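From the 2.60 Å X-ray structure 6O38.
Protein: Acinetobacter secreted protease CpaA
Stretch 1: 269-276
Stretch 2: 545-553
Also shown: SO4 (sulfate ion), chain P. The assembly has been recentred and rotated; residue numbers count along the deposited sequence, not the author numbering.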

# COMPACT_ATOMS: atom_id res chain seq x y z
N PHE A 269 0.28 -13.41 10.53
CA PHE A 269 1.37 -14.33 10.25
C PHE A 269 1.08 -15.09 8.97
O PHE A 269 -0.08 -15.34 8.62
CB PHE A 269 1.58 -15.33 11.40
CG PHE A 269 1.83 -14.68 12.73
CD1 PHE A 269 0.78 -14.24 13.52
CD2 PHE A 269 3.13 -14.51 13.19
CE1 PHE A 269 1.01 -13.64 14.74
CE2 PHE A 269 3.37 -13.91 14.42
CZ PHE A 269 2.31 -13.48 15.19
N MSE A 270 2.14 -15.45 8.26
CA MSE A 270 2.02 -16.18 7.01
C MSE A 270 3.05 -17.29 6.94
O MSE A 270 4.25 -17.05 7.07
CB MSE A 270 2.18 -15.24 5.81
CG MSE A 270 2.04 -15.92 4.47
SE MSE A 270 2.56 -14.76 3.00
CE MSE A 270 4.45 -14.55 3.44
N TYR A 271 2.59 -18.52 6.72
CA TYR A 271 3.48 -19.67 6.70
C TYR A 271 4.22 -19.74 5.37
O TYR A 271 3.66 -19.46 4.31
CB TYR A 271 2.71 -20.96 6.94
CG TYR A 271 3.60 -22.14 7.25
CD1 TYR A 271 4.20 -22.27 8.50
CD2 TYR A 271 3.85 -23.12 6.30
CE1 TYR A 271 5.02 -23.34 8.79
CE2 TYR A 271 4.67 -24.20 6.59
CZ TYR A 271 5.25 -24.30 7.84
OH TYR A 271 6.06 -25.37 8.13
N VAL A 272 5.49 -20.13 5.43
CA VAL A 272 6.36 -20.22 4.27
C VAL A 272 6.92 -21.64 4.24
O VAL A 272 7.74 -22.00 5.09
CB VAL A 272 7.50 -19.18 4.31
CG1 VAL A 272 8.29 -19.22 3.02
CG2 VAL A 272 6.94 -17.79 4.55
N SER A 273 6.46 -22.44 3.27
CA SER A 273 6.77 -23.87 3.27
C SER A 273 8.26 -24.13 3.10
O SER A 273 8.86 -24.90 3.85
CB SER A 273 5.96 -24.57 2.18
OG SER A 273 4.60 -24.69 2.55
N ASP A 274 8.88 -23.50 2.09
CA ASP A 274 10.29 -23.76 1.81
C ASP A 274 11.19 -23.37 2.98
O ASP A 274 12.30 -23.90 3.09
CB ASP A 274 10.72 -23.06 0.52
CG ASP A 274 10.48 -21.56 0.55
OD1 ASP A 274 10.44 -20.96 1.64
OD2 ASP A 274 10.33 -20.97 -0.54
N LYS A 275 10.74 -22.46 3.84
CA LYS A 275 11.50 -22.07 5.02
C LYS A 275 11.03 -22.78 6.29
O LYS A 275 11.82 -22.93 7.22
CB LYS A 275 11.40 -20.55 5.24
CG LYS A 275 12.04 -19.72 4.14
CD LYS A 275 13.53 -19.98 4.04
CE LYS A 275 14.16 -19.10 2.97
NZ LYS A 275 15.63 -18.94 3.16
N GLY A 276 9.77 -23.20 6.33
CA GLY A 276 9.27 -23.95 7.47
C GLY A 276 8.97 -23.15 8.71
O GLY A 276 9.12 -23.67 9.82
N TYR A 545 -0.67 -10.73 -1.46
CA TYR A 545 -0.64 -12.01 -2.14
C TYR A 545 0.43 -12.96 -1.62
O TYR A 545 0.35 -14.16 -1.89
CB TYR A 545 -0.45 -11.80 -3.64
CG TYR A 545 -1.54 -10.92 -4.24
CD1 TYR A 545 -2.82 -11.42 -4.44
CD2 TYR A 545 -1.28 -9.60 -4.58
CE1 TYR A 545 -3.81 -10.62 -4.98
CE2 TYR A 545 -2.27 -8.80 -5.11
CZ TYR A 545 -3.53 -9.31 -5.31
OH TYR A 545 -4.52 -8.52 -5.85
N GLY A 546 1.42 -12.46 -0.88
CA GLY A 546 2.43 -13.31 -0.29
C GLY A 546 3.59 -13.68 -1.19
O GLY A 546 4.43 -14.49 -0.79
N VAL A 547 3.66 -13.12 -2.40
CA VAL A 547 4.76 -13.41 -3.30
C VAL A 547 6.06 -12.87 -2.72
O VAL A 547 6.13 -11.71 -2.30
CB VAL A 547 4.49 -12.82 -4.70
CG1 VAL A 547 5.68 -13.05 -5.62
CG2 VAL A 547 3.23 -13.43 -5.29
N ARG A 548 7.08 -13.72 -2.67
CA ARG A 548 8.39 -13.28 -2.20
C ARG A 548 9.00 -12.29 -3.18
O ARG A 548 9.07 -12.55 -4.39
CB ARG A 548 9.31 -14.49 -2.00
CG ARG A 548 10.76 -14.13 -1.79
CD ARG A 548 11.46 -15.18 -0.94
NE ARG A 548 11.19 -16.54 -1.39
CZ ARG A 548 11.14 -17.59 -0.58
NH1 ARG A 548 11.32 -17.44 0.72
NH2 ARG A 548 10.89 -18.80 -1.08
N LEU A 549 9.43 -11.15 -2.66
CA LEU A 549 9.90 -10.03 -3.49
C LEU A 549 11.40 -10.11 -3.77
O LEU A 549 12.15 -9.17 -3.53
CB LEU A 549 9.54 -8.71 -2.82
CG LEU A 549 8.05 -8.46 -2.58
CD1 LEU A 549 7.84 -7.11 -1.91
CD2 LEU A 549 7.28 -8.54 -3.89
N GLY A 550 11.86 -11.25 -4.28
CA GLY A 550 13.26 -11.43 -4.56
C GLY A 550 13.63 -12.90 -4.57
O GLY A 550 12.77 -13.78 -4.55
N GLU A 551 14.94 -13.14 -4.60
CA GLU A 551 15.48 -14.49 -4.68
C GLU A 551 16.90 -14.49 -4.14
O GLU A 551 17.69 -13.62 -4.50
CB GLU A 551 15.45 -15.00 -6.13
CG GLU A 551 15.88 -16.45 -6.30
CD GLU A 551 15.55 -16.99 -7.68
OE1 GLU A 551 15.09 -16.20 -8.53
OE2 GLU A 551 15.76 -18.20 -7.91
N GLU A 552 17.20 -15.45 -3.26
CA GLU A 552 18.51 -15.50 -2.62
C GLU A 552 19.63 -15.63 -3.65
O GLU A 552 19.71 -16.62 -4.38
CB GLU A 552 18.58 -16.65 -1.62
CG GLU A 552 17.68 -16.51 -0.39
CD GLU A 552 16.23 -16.89 -0.65
OE1 GLU A 552 15.88 -17.15 -1.82
OE2 GLU A 552 15.45 -16.93 0.32
N GLY A 553 20.49 -14.61 -3.71
CA GLY A 553 21.66 -14.61 -4.56
C GLY A 553 21.46 -14.14 -5.98
O GLY A 553 22.44 -14.02 -6.72
S SO4 P . 15.69 -17.05 5.94
O1 SO4 P . 16.81 -17.58 5.17
O2 SO4 P . 16.19 -16.31 7.09
O3 SO4 P . 14.90 -16.17 5.10
O4 SO4 P . 14.85 -18.16 6.40

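The contact between residues 269-276 and 545-553 is small, burying 235 Å² summed over both sides, and is made mainly by side chains, with the backbone of Gly 546 as the exception on stretch 2. Stretch 1 ends a strand at Val 272 and then turns, with the amide N of Gly 276 donating to Val 272 O at 2.7 Å; stretch 2 has no regular secondary structure.

At the start of stretch 2, Tyr 545 directs its CA-to-CB bond away from stretch 1 and takes no part. Gly 546 makes the first contact. Met 270, present as selenomethionine, extends with chi1 and chi2 both t, which places its SE atom 3.6 Å from Gly 546 CA; chi3 (p) then sets only the terminal CE. Both residues are buried, and the large, polarizable selenium packs directly on the bare backbone. A side chain at Gly 546 would not fit: an ideal CB would lie 2.9 Å from Met 270 SE, and the backbone angles (phi 84°, psi 5°) would also jam it against the carbonyl oxygen of Tyr 545. Val 547 points away, so the next contact falls to Arg 548.

Arg 548 is the centre of the interface, with 64 Å² covered by stretch 1. Its chain runs out through chi1 and chi2 in t and bends at chi3 (p), carrying the guanidinium to three residues of stretch 1. Arg 548 NH2 donates a hydrogen bond to Asp 274 OD2 within a salt bridge; the 2.3 Å separation of these two atoms is very short, and the angle at the hydrogen is 136°. The carboxylate oxygen lies at the guanidinium edge, near its plane, where the N-H groups are directed. Val 272 and Lys 275 supply aliphatic contacts to the same group, with Val 272 CG1 4.2 Å and Lys 275 CE 4.0 Å from Arg 548 NH1. A long side chain with a charged, planar end suits this position, since it can pair with an acid while packing against carbon.

Leu 549, Gly 550 and Glu 551 do not touch stretch 1. Glu 552 returns toward it, its side chain folded by chi1 m and chi2 p. Here Lys 275 NZ forms a salt bridge with Glu 552 OE2 at 3.5 Å, including a weak hydrogen bond. Lys 275 NZ also donates a much shorter bond, 2.7 Å, to O1 of the sulfate ion, probably acquired from the crystallisation liquor. Both Lys 275 and Glu 552 are exposed, so the contact passes from buried packing at Gly 546 to charge pairing at the surface.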